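Local coordinates for sugar isomerase (PDB 3QC0), which binds zinc in a TIM barrel of the xylose isomerase-like family and is probably a metal-dependent sugar isomerase, at residues L28-T33 and V263-V268; A140-H145 and V178-W183; N156-A161 and N189-A194; G220-G225 and Q245-F250. All blocks are in the same frame, centred on the assembly; numbering follows the deposited sequence.

Interaction 1 (L28-T33 and V263-V268)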
loop_
_atom_site.group_PDB
_atom_site.type_symbol
_atom_site.label_atom_id
_atom_site.label_comp_id
_atom_site.label_asym_id
_atom_site.label_seq_id
_atom_site.Cartn_x
_atom_site.Cartn_y
_atom_site.Cartn_z
ATOM N N LEU A 28 4.204 -7.752 -33.106
ATOM C CA LEU A 28 4.059 -8.815 -34.112
ATOM C C LEU A 28 5.420 -9.338 -34.628
ATOM O O LEU A 28 5.565 -10.552 -34.853
ATOM C CB LEU A 28 3.218 -8.326 -35.296
ATOM C CG LEU A 28 1.723 -8.132 -35.033
ATOM C CD1 LEU A 28 1.067 -7.429 -36.252
ATOM C CD2 LEU A 28 1.025 -9.459 -34.713
ATOM N N LYS A 29 6.396 -8.431 -34.753
ATOM C CA LYS A 29 7.797 -8.799 -35.103
ATOM C C LYS A 29 8.375 -9.806 -34.088
ATOM O O LYS A 29 9.268 -10.584 -34.421
ATOM C CB LYS A 29 8.730 -7.557 -35.142
ATOM C CG LYS A 29 8.588 -6.559 -36.353
ATOM C CD LYS A 29 9.489 -5.283 -36.149
ATOM C CE LYS A 29 9.622 -4.435 -37.418
ATOM N NZ LYS A 29 10.369 -3.123 -37.321
ATOM N N HIS A 30 7.887 -9.767 -32.839
ATOM C CA HIS A 30 8.339 -10.720 -31.822
ATOM C C HIS A 30 7.383 -11.874 -31.562
ATOM O O HIS A 30 7.519 -12.574 -30.553
ATOM C CB HIS A 30 8.600 -9.997 -30.501
ATOM C CG HIS A 30 9.791 -9.102 -30.524
ATOM N ND1 HIS A 30 11.040 -9.534 -30.136
ATOM C CD2 HIS A 30 9.927 -7.793 -30.846
ATOM C CE1 HIS A 30 11.895 -8.532 -30.224
ATOM N NE2 HIS A 30 11.247 -7.463 -30.653
ATOM N N GLY A 31 6.394 -12.065 -32.425
ATOM C CA GLY A 31 5.482 -13.197 -32.243
ATOM C C GLY A 31 4.385 -12.957 -31.208
ATOM O O GLY A 31 3.762 -13.919 -30.716
ATOM N N ILE A 32 4.165 -11.686 -30.867
ATOM C CA ILE A 32 3.168 -11.357 -29.825
ATOM C C ILE A 32 1.883 -10.948 -30.537
ATOM O O ILE A 32 1.899 -10.028 -31.373
ATOM C CB ILE A 32 3.687 -10.284 -28.832
ATOM C CG1 ILE A 32 4.842 -10.849 -27.994
ATOM C CG2 ILE A 32 2.562 -9.793 -27.905
ATOM C CD1 ILE A 32 5.735 -9.770 -27.413
ATOM N N THR A 33 0.787 -11.652 -30.243
ATOM C CA THR A 33 -0.510 -11.337 -30.865
ATOM C C THR A 33 -1.598 -10.850 -29.905
ATOM O O THR A 33 -2.803 -10.908 -30.221
ATOM C CB THR A 33 -1.064 -12.554 -31.644
ATOM O OG1 THR A 33 -1.196 -13.671 -30.756
ATOM C CG2 THR A 33 -0.143 -12.922 -32.836
ATOM N N VAL A 263 13.098 -3.585 -25.476
ATOM C CA VAL A 263 12.152 -3.757 -24.341
ATOM C C VAL A 263 11.312 -5.007 -24.570
ATOM O O VAL A 263 11.209 -5.857 -23.698
ATOM C CB VAL A 263 11.243 -2.559 -24.173
ATOM C CG1 VAL A 263 10.252 -2.790 -23.008
ATOM C CG2 VAL A 263 12.050 -1.291 -23.931
ATOM N N ILE A 264 10.746 -5.148 -25.775
ATOM C CA ILE A 264 9.852 -6.271 -26.049
ATOM C C ILE A 264 10.609 -7.608 -26.103
ATOM O O ILE A 264 10.121 -8.640 -25.602
ATOM C CB ILE A 264 9.033 -6.067 -27.340
ATOM C CG1 ILE A 264 8.177 -4.812 -27.242
ATOM C CG2 ILE A 264 8.185 -7.293 -27.615
ATOM C CD1 ILE A 264 7.201 -4.777 -26.040
ATOM N N ALA A 265 11.809 -7.587 -26.684
ATOM C CA ALA A 265 12.690 -8.743 -26.606
ATOM C C ALA A 265 12.926 -9.182 -25.166
ATOM O O ALA A 265 12.850 -10.395 -24.868
ATOM C CB ALA A 265 14.054 -8.445 -27.301
ATOM N N THR A 266 13.190 -8.208 -24.281
ATOM C CA THR A 266 13.447 -8.508 -22.861
ATOM C C THR A 266 12.157 -9.019 -22.223
ATOM O O THR A 266 12.209 -10.006 -21.473
ATOM C CB THR A 266 14.009 -7.278 -22.133
ATOM O OG1 THR A 266 15.195 -6.810 -22.836
ATOM C CG2 THR A 266 14.314 -7.563 -20.643
ATOM N N CYS A 267 10.998 -8.421 -22.533
ATOM C CA CYS A 267 9.738 -8.979 -22.018
ATOM C C CYS A 267 9.570 -10.428 -22.403
ATOM O O CYS A 267 9.142 -11.218 -21.604
ATOM C CB CYS A 267 8.473 -8.235 -22.458
ATOM S SG CYS A 267 8.372 -6.546 -21.970
ATOM N N VAL A 268 9.871 -10.803 -23.643
ATOM C CA VAL A 268 9.701 -12.204 -24.023
ATOM C C VAL A 268 10.667 -13.127 -23.258
ATOM O O VAL A 268 10.279 -14.202 -22.818
ATOM C CB VAL A 268 9.904 -12.407 -25.553
ATOM C CG1 VAL A 268 10.027 -13.896 -25.891
ATOM C CG2 VAL A 268 8.768 -11.742 -26.332
#
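His30 and Ile32 meet Ile264, Ala265 and Val268 where the first and last helices of the TIM barrel, 20-29 and 260-274, come side by side and close the outer helical layer. The turn that carries them is a Schellman motif: Ile32 N bonds to Cys27 O and Gly31 N to Leu28 O, with Gly31 at the positive phi (80°) that glycine adopts readily. Aromatic contact comes first. His30 lays one ring face against helix 260-274, and Ile264 CG2 makes a CH-pi contact 4.0 Å from the centroid of the His30 ring. At the far end of that imidazole, His30 CE1 rests 3.6 Å from Ala265 CB, where the small alanine lets the flat ring come close to the helix. The polar end is held from outside the pair, since NE2 hydrogen-bonds to OD1 of Asp261, one turn before Ala265. An alanine in place of His30 would probably lose the ring's cover over Ile264 CG2 and Ala265 CB and leave the Asp261 carboxylate without this partner. Apolar packing lies deeper, toward strand 7-10, where Leu7 and Ile9 touch the same cluster. The long branch of Ile32, with CG1 anti to the carbonyl carbon (chi1 -67°), reaches between two helix residues one turn apart. Its CD1 is 3.8 Å from Val268 CG2, and Ile32 CD1 presses more tightly on Ile264 CG2, at 3.5 Å.

Interaction 2 (A140-H145 and V178-W183)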
loop_
_atom_site.group_PDB
_atom_site.type_symbol
_atom_site.label_atom_id
_atom_site.label_comp_id
_atom_site.label_asym_id
_atom_site.label_seq_id
_atom_site.Cartn_x
_atom_site.Cartn_y
_atom_site.Cartn_z
ATOM N N ALA A 140 -13.654 -5.249 -15.682
ATOM C CA ALA A 140 -12.626 -5.800 -14.801
ATOM C C ALA A 140 -12.219 -4.754 -13.791
ATOM O O ALA A 140 -11.470 -3.831 -14.119
ATOM C CB ALA A 140 -11.391 -6.268 -15.619
ATOM N N ILE A 141 -12.704 -4.896 -12.561
ATOM C CA ILE A 141 -12.240 -4.049 -11.457
ATOM C C ILE A 141 -10.799 -4.422 -11.170
ATOM O O ILE A 141 -10.490 -5.591 -10.862
ATOM C CB ILE A 141 -13.088 -4.269 -10.188
ATOM C CG1 ILE A 141 -14.581 -4.003 -10.421
ATOM C CG2 ILE A 141 -12.534 -3.413 -9.009
ATOM C CD1 ILE A 141 -15.481 -4.371 -9.225
ATOM N N GLU A 142 -9.933 -3.425 -11.245
ATOM C CA GLU A 142 -8.502 -3.626 -10.951
ATOM C C GLU A 142 -8.235 -3.065 -9.550
ATOM O O GLU A 142 -8.196 -1.860 -9.370
ATOM C CB GLU A 142 -7.620 -2.933 -11.985
ATOM C CG GLU A 142 -6.165 -3.380 -11.887
ATOM C CD GLU A 142 -5.229 -2.623 -12.790
ATOM O OE1 GLU A 142 -5.574 -1.502 -13.166
ATOM O OE2 GLU A 142 -4.161 -3.182 -13.095
ATOM N N PRO A 143 -8.131 -3.940 -8.536
ATOM C CA PRO A 143 -7.651 -3.354 -7.253
ATOM C C PRO A 143 -6.267 -2.755 -7.488
ATOM O O PRO A 143 -5.429 -3.378 -8.156
ATOM C CB PRO A 143 -7.625 -4.553 -6.296
ATOM C CG PRO A 143 -7.540 -5.760 -7.188
ATOM C CD PRO A 143 -8.312 -5.389 -8.451
ATOM N N LEU A 144 -6.047 -1.571 -6.930
ATOM C CA LEU A 144 -4.817 -0.826 -7.111
ATOM C C LEU A 144 -4.057 -0.816 -5.793
ATOM O O LEU A 144 -4.632 -0.905 -4.710
ATOM C CB LEU A 144 -5.053 0.611 -7.576
ATOM C CG LEU A 144 -4.635 0.895 -9.032
ATOM C CD1 LEU A 144 -5.485 0.119 -10.063
ATOM C CD2 LEU A 144 -4.607 2.405 -9.262
ATOM N N HIS A 145 -2.734 -0.694 -5.916
ATOM C CA HIS A 145 -1.892 -0.657 -4.758
ATOM C C HIS A 145 -2.453 0.369 -3.775
ATOM O O HIS A 145 -2.825 1.467 -4.171
ATOM C CB HIS A 145 -0.475 -0.249 -5.120
ATOM C CG HIS A 145 0.512 -0.609 -4.076
ATOM N ND1 HIS A 145 0.651 0.117 -2.904
ATOM C CD2 HIS A 145 1.421 -1.616 -4.029
ATOM C CE1 HIS A 145 1.631 -0.438 -2.185
ATOM N NE2 HIS A 145 2.072 -1.519 -2.815
ATOM N N VAL A 178 -0.016 -7.908 -10.503
ATOM C CA VAL A 178 0.901 -8.290 -9.422
ATOM C C VAL A 178 1.445 -7.065 -8.709
ATOM O O VAL A 178 1.711 -7.131 -7.502
ATOM C CB VAL A 178 2.050 -9.178 -9.931
ATOM C CG1 VAL A 178 1.446 -10.499 -10.518
ATOM C CG2 VAL A 178 2.945 -8.466 -10.968
ATOM N N TYR A 179 1.594 -5.951 -9.417
ATOM C CA TYR A 179 2.138 -4.751 -8.779
ATOM C C TYR A 179 1.254 -4.296 -7.634
ATOM O O TYR A 179 1.693 -3.840 -6.610
ATOM C CB TYR A 179 2.289 -3.588 -9.773
ATOM C CG TYR A 179 3.336 -2.583 -9.370
ATOM C CD1 TYR A 179 4.687 -2.918 -9.403
ATOM C CD2 TYR A 179 2.995 -1.294 -8.956
ATOM C CE1 TYR A 179 5.664 -2.011 -9.015
ATOM C CE2 TYR A 179 3.972 -0.363 -8.594
ATOM C CZ TYR A 179 5.313 -0.735 -8.626
ATOM O OH TYR A 179 6.298 0.176 -8.292
ATOM N N HIS A 180 -0.051 -4.421 -7.845
ATOM C CA HIS A 180 -1.026 -3.874 -6.926
ATOM C C HIS A 180 -1.349 -4.813 -5.772
ATOM O O HIS A 180 -1.854 -4.346 -4.728
ATOM C CB HIS A 180 -2.322 -3.560 -7.680
ATOM C CG HIS A 180 -2.142 -2.543 -8.753
ATOM N ND1 HIS A 180 -1.405 -1.394 -8.554
ATOM C CD2 HIS A 180 -2.611 -2.487 -10.030
ATOM C CE1 HIS A 180 -1.399 -0.692 -9.680
ATOM N NE2 HIS A 180 -2.126 -1.329 -10.581
ATOM N N VAL A 181 -1.150 -6.128 -5.984
ATOM C CA VAL A 181 -1.647 -7.130 -5.025
ATOM C C VAL A 181 -0.595 -8.043 -4.384
ATOM O O VAL A 181 -0.955 -8.787 -3.467
ATOM C CB VAL A 181 -2.744 -8.062 -5.703
ATOM C CG1 VAL A 181 -3.842 -7.259 -6.375
ATOM C CG2 VAL A 181 -2.103 -9.067 -6.722
ATOM N N TRP A 182 0.652 -8.033 -4.866
ATOM C CA TRP A 182 1.635 -9.059 -4.486
ATOM C C TRP A 182 1.836 -9.137 -2.961
ATOM O O TRP A 182 2.126 -10.201 -2.432
ATOM C CB TRP A 182 2.988 -8.831 -5.151
ATOM C CG TRP A 182 3.733 -7.684 -4.603
ATOM C CD1 TRP A 182 3.588 -6.383 -4.917
ATOM C CD2 TRP A 182 4.703 -7.742 -3.541
ATOM N NE1 TRP A 182 4.428 -5.610 -4.135
ATOM C CE2 TRP A 182 5.129 -6.435 -3.291
ATOM C CE3 TRP A 182 5.265 -8.783 -2.844
ATOM C CZ2 TRP A 182 6.101 -6.132 -2.315
ATOM C CZ3 TRP A 182 6.191 -8.510 -1.868
ATOM C CH2 TRP A 182 6.618 -7.175 -1.606
ATOM N N TRP A 183 1.720 -7.989 -2.303
ATOM C CA TRP A 183 1.987 -7.808 -0.869
ATOM C C TRP A 183 0.880 -8.315 0.027
ATOM O O TRP A 183 1.041 -8.436 1.230
ATOM C CB TRP A 183 2.231 -6.265 -0.608
ATOM C CG TRP A 183 0.991 -5.554 -0.940
ATOM C CD1 TRP A 183 0.651 -5.062 -2.178
ATOM C CD2 TRP A 183 -0.180 -5.413 -0.131
ATOM N NE1 TRP A 183 -0.628 -4.613 -2.174
ATOM C CE2 TRP A 183 -1.178 -4.831 -0.945
ATOM C CE3 TRP A 183 -0.485 -5.689 1.223
ATOM C CZ2 TRP A 183 -2.447 -4.543 -0.481
ATOM C CZ3 TRP A 183 -1.750 -5.409 1.673
ATOM C CH2 TRP A 183 -2.718 -4.848 0.829
HETATM O O HOH W 1 4.291 -3.111 -2.023
#
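The backbones of His145 and His180 come within 4.0 Å of each other, CA to CA, where the extended chain leaving strand 139-141 passes the short helix 178-181. Pro143 O faces the helix here, 3.1 Å from His180 CB. His180 buries the most surface, with His145 close behind. Its CG stands anti to the carbonyl carbon (chi1 -62°), and the His180 ring lies alongside Leu144, whose CG sits over one face, 3.8 Å from the centroid. At the ring edge, in plane, Glu142 OE2 is 3.5 Å from His180 CD2 in the conformer described, with carboxylate and imidazole nearly perpendicular. That oxygen binds the zinc ion together with Asp177, His204 and Glu248, while His180 NE2 hydrogen-bonds an unidentified ligand, consistent with a place beside the metal pocket. His145 ND1 is hydrogen-bonded to Met147 N, its NE2 lies 2.8 Å from a water, and Trp183 NE1 lies over one face. The indole is itself anchored, as Trp183 NE1 donates to His180 O at 2.8 Å. At this C-terminal end of the TIM-barrel strands, where the metal sits, strands 100-103 and 172-177 flank 139-141, helix 158-168 covers Ile141 and Pro143, and Pro146 of the second subunit packs on His145 and Trp183.

Interaction 3 (N156-A161 and N189-A194)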
loop_
_atom_site.group_PDB
_atom_site.type_symbol
_atom_site.label_atom_id
_atom_site.label_comp_id
_atom_site.label_asym_id
_atom_site.label_seq_id
_atom_site.Cartn_x
_atom_site.Cartn_y
_atom_site.Cartn_z
ATOM N N ASN A 156 -8.671 -1.164 -3.249
ATOM C CA ASN A 156 -7.281 -1.410 -2.905
ATOM C C ASN A 156 -6.888 -2.803 -2.472
ATOM O O ASN A 156 -5.712 -3.025 -2.161
ATOM C CB ASN A 156 -6.873 -0.417 -1.822
ATOM C CG ASN A 156 -7.040 1.002 -2.294
ATOM O OD1 ASN A 156 -7.926 1.723 -1.829
ATOM N ND2 ASN A 156 -6.232 1.392 -3.300
ATOM N N THR A 157 -7.843 -3.741 -2.404
ATOM C CA THR A 157 -7.510 -5.143 -2.129
ATOM C C THR A 157 -8.331 -6.031 -3.060
ATOM O O THR A 157 -9.453 -5.671 -3.476
ATOM C CB THR A 157 -7.754 -5.559 -0.669
ATOM O OG1 THR A 157 -9.167 -5.670 -0.430
ATOM C CG2 THR A 157 -6.994 -4.590 0.322
ATOM N N LEU A 158 -7.772 -7.180 -3.400
ATOM C CA LEU A 158 -8.522 -8.135 -4.198
ATOM C C LEU A 158 -9.792 -8.574 -3.461
ATOM O O LEU A 158 -10.836 -8.740 -4.101
ATOM C CB LEU A 158 -7.635 -9.311 -4.560
ATOM C CG LEU A 158 -8.241 -10.406 -5.422
ATOM C CD1 LEU A 158 -8.787 -9.861 -6.751
ATOM C CD2 LEU A 158 -7.138 -11.482 -5.667
ATOM N N GLY A 159 -9.738 -8.770 -2.143
ATOM C CA GLY A 159 -10.909 -9.114 -1.378
ATOM C C GLY A 159 -12.036 -8.096 -1.497
ATOM O O GLY A 159 -13.185 -8.442 -1.662
ATOM N N GLN A 160 -11.685 -6.818 -1.434
ATOM C CA GLN A 160 -12.642 -5.763 -1.576
ATOM C C GLN A 160 -13.205 -5.775 -2.998
ATOM O O GLN A 160 -14.404 -5.593 -3.189
ATOM C CB GLN A 160 -11.975 -4.431 -1.247
ATOM C CG GLN A 160 -12.859 -3.221 -1.476
ATOM C CD GLN A 160 -12.068 -1.920 -1.547
ATOM O OE1 GLN A 160 -10.845 -1.955 -1.688
ATOM N NE2 GLN A 160 -12.775 -0.785 -1.513
ATOM N N ALA A 161 -12.333 -5.908 -4.004
ATOM C CA ALA A 161 -12.806 -5.970 -5.396
ATOM C C ALA A 161 -13.815 -7.090 -5.578
ATOM O O ALA A 161 -14.852 -6.940 -6.251
ATOM C CB ALA A 161 -11.629 -6.109 -6.371
ATOM N N ASN A 189 -5.759 -16.890 -0.606
ATOM C CA ASN A 189 -7.179 -17.190 -0.403
ATOM C C ASN A 189 -8.033 -16.362 -1.360
ATOM O O ASN A 189 -9.028 -16.854 -1.879
ATOM C CB ASN A 189 -7.634 -16.867 1.013
ATOM C CG ASN A 189 -7.243 -17.940 2.037
ATOM O OD1 ASN A 189 -7.084 -19.137 1.699
ATOM N ND2 ASN A 189 -7.112 -17.515 3.302
ATOM N N GLN A 190 -7.658 -15.117 -1.624
ATOM C CA GLN A 190 -8.487 -14.278 -2.489
ATOM C C GLN A 190 -8.367 -14.667 -3.953
ATOM O O GLN A 190 -9.382 -14.618 -4.677
ATOM C CB GLN A 190 -8.172 -12.790 -2.268
ATOM C CG GLN A 190 -8.502 -12.336 -0.825
ATOM C CD GLN A 190 -9.954 -12.484 -0.460
ATOM O OE1 GLN A 190 -10.864 -12.338 -1.298
ATOM N NE2 GLN A 190 -10.206 -12.796 0.808
ATOM N N ILE A 191 -7.198 -15.151 -4.397
ATOM C CA ILE A 191 -7.088 -15.707 -5.757
ATOM C C ILE A 191 -7.986 -16.937 -5.887
ATOM O O ILE A 191 -8.710 -17.086 -6.888
ATOM C CB ILE A 191 -5.658 -16.042 -6.130
ATOM C CG1 ILE A 191 -4.828 -14.761 -6.295
ATOM C CG2 ILE A 191 -5.568 -16.823 -7.460
ATOM C CD1 ILE A 191 -3.310 -15.005 -6.499
ATOM N N ALA A 192 -7.936 -17.826 -4.905
ATOM C CA ALA A 192 -8.784 -19.032 -4.910
ATOM C C ALA A 192 -10.247 -18.649 -4.925
ATOM O O ALA A 192 -11.038 -19.226 -5.679
ATOM C CB ALA A 192 -8.454 -19.917 -3.715
ATOM N N ARG A 193 -10.621 -17.651 -4.128
ATOM C CA ARG A 193 -11.981 -17.107 -4.087
ATOM C C ARG A 193 -12.420 -16.556 -5.446
ATOM O O ARG A 193 -13.535 -16.876 -5.918
ATOM C CB ARG A 193 -12.101 -16.013 -3.031
ATOM C CG ARG A 193 -13.479 -15.409 -2.889
ATOM C CD ARG A 193 -13.445 -14.298 -1.884
ATOM N NE ARG A 193 -14.640 -13.513 -1.896
ATOM C CZ ARG A 193 -14.747 -12.225 -1.609
ATOM N NH1 ARG A 193 -13.683 -11.529 -1.210
ATOM N NH2 ARG A 193 -15.936 -11.651 -1.663
ATOM N N ALA A 194 -11.548 -15.786 -6.096
ATOM C CA ALA A 194 -11.809 -15.229 -7.421
ATOM C C ALA A 194 -12.117 -16.352 -8.414
ATOM O O ALA A 194 -13.002 -16.209 -9.280
ATOM C CB ALA A 194 -10.621 -14.410 -7.921
#
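Gly159 takes the amide of Gln190 almost on its backbone, with Gln190 OE1 3.2 Å from Gly159 CA, and this close approach joins helices 158-168 and 187-196, neighbours in the outer layer of the TIM barrel. A side chain at Gly159 would run tightly into Gln190 CD, which explains why the smallest residue suits the place. Beside it, Arg193 NH1 donates to Gly159 O over 3.2 Å, arriving in the carbonyl plane on a lone pair. On the inner side, Leu158 CD2 packs 3.8 Å from Gln190 CB and also reaches Ile191 CG1, the leucine and glutamine sliding past each other in opposite directions.

A second shell fixes these groups. The Gln190 chain bends at chi2 (-61°), which turns CD back over Gly159, and its OE1 then accepts a straighter bond from Arg193 NH1 at 2.9 Å. Its NE2 is held by Asp186. The arginine, extended from CG to NE, reaches across to helix 158-168 and carries salt bridges from NH2 to Asp163 and Glu166 of that helix. A leucine in place of Gln190 would probably cost Arg193 NH1 one of its acceptors and leave Asp186 OD2 without this amide, the NH2 salt bridges remaining.

Further out, the start of helix 158-168 is capped, and Trp183 of the second subunit packs on Thr157 and Asn156. Thr157 is the N-cap: its hydroxyl, small and close to the backbone, accepts from the first turn, with Gln160 N 2.9 Å from Thr157 OG1.

Interaction 4 (G220-G225 and Q245-F250)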
loop_
_atom_site.group_PDB
_atom_site.type_symbol
_atom_site.label_atom_id
_atom_site.label_comp_id
_atom_site.label_asym_id
_atom_site.label_seq_id
_atom_site.Cartn_x
_atom_site.Cartn_y
_atom_site.Cartn_z
ATOM N N GLY A 220 9.127 -2.626 -12.205
ATOM C CA GLY A 220 10.244 -3.436 -12.680
ATOM C C GLY A 220 9.880 -4.355 -13.815
ATOM O O GLY A 220 8.717 -4.775 -13.961
HETATM N N MSE A 221 10.876 -4.640 -14.660
HETATM C CA MSE A 221 10.804 -5.758 -15.549
HETATM C C MSE A 221 10.747 -7.035 -14.706
HETATM O O MSE A 221 11.448 -7.168 -13.692
HETATM C CB MSE A 221 12.058 -5.758 -16.430
HETATM C CG MSE A 221 12.189 -6.898 -17.407
HETATM SE SE MSE A 221 10.815 -7.060 -18.743
HETATM C CE MSE A 221 11.382 -5.419 -19.705
HETATM N N MSE A 222 9.953 -7.977 -15.147
HETATM C CA MSE A 222 9.807 -9.249 -14.449
HETATM C C MSE A 222 11.158 -9.886 -14.206
HETATM O O MSE A 222 11.930 -10.073 -15.137
HETATM C CB MSE A 222 8.978 -10.233 -15.257
HETATM C CG MSE A 222 7.549 -9.890 -15.432
HETATM SE SE MSE A 222 7.163 -8.638 -16.883
HETATM C CE MSE A 222 7.877 -9.556 -18.386
ATOM N N GLY A 223 11.437 -10.258 -12.966
ATOM C CA GLY A 223 12.710 -10.842 -12.563
ATOM C C GLY A 223 13.729 -9.873 -12.001
ATOM O O GLY A 223 14.742 -10.310 -11.432
ATOM N N ASP A 224 13.511 -8.577 -12.174
ATOM C CA ASP A 224 14.411 -7.576 -11.628
ATOM C C ASP A 224 14.019 -7.232 -10.199
ATOM O O ASP A 224 14.792 -6.566 -9.481
ATOM C CB ASP A 224 14.412 -6.289 -12.470
ATOM C CG ASP A 224 15.237 -6.398 -13.766
ATOM O OD1 ASP A 224 15.919 -7.433 -13.964
ATOM O OD2 ASP A 224 15.245 -5.390 -14.513
ATOM N N GLY A 225 12.821 -7.665 -9.778
ATOM C CA GLY A 225 12.329 -7.355 -8.424
ATOM C C GLY A 225 12.092 -8.603 -7.594
ATOM O O GLY A 225 12.717 -9.634 -7.807
ATOM N N GLN A 245 -0.677 -13.463 -19.978
ATOM C CA GLN A 245 -0.114 -12.587 -18.972
ATOM C C GLN A 245 0.248 -11.305 -19.685
ATOM O O GLN A 245 0.960 -11.348 -20.698
ATOM C CB GLN A 245 1.120 -13.228 -18.336
ATOM C CG GLN A 245 0.799 -14.516 -17.616
ATOM C CD GLN A 245 2.043 -15.193 -17.055
ATOM O OE1 GLN A 245 2.789 -14.585 -16.299
ATOM N NE2 GLN A 245 2.268 -16.438 -17.422
ATOM N N GLU A 246 -0.244 -10.181 -19.159
ATOM C CA GLU A 246 -0.131 -8.884 -19.790
ATOM C C GLU A 246 0.961 -8.046 -19.124
ATOM O O GLU A 246 0.833 -7.694 -17.928
ATOM C CB GLU A 246 -1.497 -8.193 -19.692
ATOM C CG GLU A 246 -1.542 -6.791 -20.277
ATOM C CD GLU A 246 -2.846 -6.116 -19.989
ATOM O OE1 GLU A 246 -3.906 -6.720 -20.282
ATOM O OE2 GLU A 246 -2.824 -4.987 -19.467
ATOM N N VAL A 247 2.040 -7.781 -19.841
ATOM C CA VAL A 247 3.153 -6.998 -19.338
ATOM C C VAL A 247 2.845 -5.521 -19.304
ATOM O O VAL A 247 2.636 -4.872 -20.314
ATOM C CB VAL A 247 4.419 -7.199 -20.137
ATOM C CG1 VAL A 247 5.547 -6.305 -19.589
ATOM C CG2 VAL A 247 4.762 -8.712 -20.170
ATOM N N GLU A 248 2.809 -4.985 -18.094
ATOM C CA GLU A 248 2.464 -3.591 -17.886
ATOM C C GLU A 248 3.526 -2.963 -17.000
ATOM O O GLU A 248 3.555 -3.139 -15.784
ATOM C CB GLU A 248 1.069 -3.454 -17.260
ATOM C CG GLU A 248 0.633 -2.017 -17.092
ATOM C CD GLU A 248 -0.708 -1.893 -16.453
ATOM O OE1 GLU A 248 -1.049 -2.760 -15.661
ATOM O OE2 GLU A 248 -1.440 -0.945 -16.795
ATOM N N ILE A 249 4.452 -2.268 -17.640
ATOM C CA ILE A 249 5.590 -1.630 -16.995
ATOM C C ILE A 249 5.572 -0.123 -17.251
ATOM O O ILE A 249 5.550 0.319 -18.395
ATOM C CB ILE A 249 6.939 -2.214 -17.499
ATOM C CG1 ILE A 249 7.012 -3.705 -17.171
ATOM C CG2 ILE A 249 8.129 -1.446 -16.866
ATOM C CD1 ILE A 249 8.143 -4.511 -17.848
ATOM N N PHE A 250 5.588 0.661 -16.186
ATOM C CA PHE A 250 5.805 2.099 -16.217
ATOM C C PHE A 250 7.214 2.341 -15.671
ATOM O O PHE A 250 7.448 2.108 -14.483
ATOM C CB PHE A 250 4.793 2.886 -15.348
ATOM C CG PHE A 250 3.335 2.487 -15.509
ATOM C CD1 PHE A 250 2.826 1.956 -16.669
ATOM C CD2 PHE A 250 2.447 2.737 -14.475
ATOM C CE1 PHE A 250 1.471 1.601 -16.768
ATOM C CE2 PHE A 250 1.103 2.392 -14.580
ATOM C CZ PHE A 250 0.620 1.800 -15.731
#
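Ile249 buries more surface in this contact than any other residue, and it points its side chain from the chain that follows strand 245-247 into the loop 220-225. Its CG1 is anti to the carbonyl carbon (chi1 -61°), and the branch passes Gly220 O, which lies 3.8 Å from Ile249 CG1. The terminal CD1 then meets Met221: Ile249 CD1 is 3.7 Å from Met221 CA and 3.8 Å from the selenium, Met221 SE. A long branched chain suits the position because it reaches the loop backbone, whose nearest CA, that of Gly220, is 6.6 Å from the CA of Ile249.

Met222 meets Val247, two residues before Ile249 and on the same, outer side of the strand. The selenomethionine is bent at chi2 (83°) and again at chi3, and the hooked end brings CE against the valine fork: Met222 CE lies 3.7 Å from Val247 CG2, while Met222 SE is 3.9 Å from Val247 CG1. Both methyls of the valine are thus engaged by one tip, and a flexible, unbranched chain suits this wrapping. Val247 also touches Ile205, Leu7 and Ile9 of the neighbouring strands.

The loop holds its shape by a type II turn from Met221 to Asp224, closed by Asp224 N on Met221 O at 2.9 Å, with Gly223 at the positive phi usual for the third residue of such a turn. Arg270 of helix 260-274 binds both Met222 O and the Asp224 carboxylate. Between Val247 and Ile249, Glu248 points the other way and gives OE1 to zinc, so the apolar contact backs the metal site at the C-terminal end of the TIM-barrel strands.

From the N terminus, the chain first meets segment 28-33, which waits some 230 residues for helix 260-274; interaction 1 therefore closes the longest loop and encloses the other three, joining the two ends of the barrel. Interactions 2 and 3 cross, because their segments alternate along the chain: 140-145, 156-161, 178-183, 189-194; they bind two successive strand-helix units and meet where Asn156 ND2 reaches Leu144 O. Interaction 4 follows in series, closing a short loop around helix 229-238. It touches interaction 1 through Cys267 and Thr266, which pack on Val247 and Met221, and it joins interaction 2 at the zinc, shared by Glu142 and Glu248.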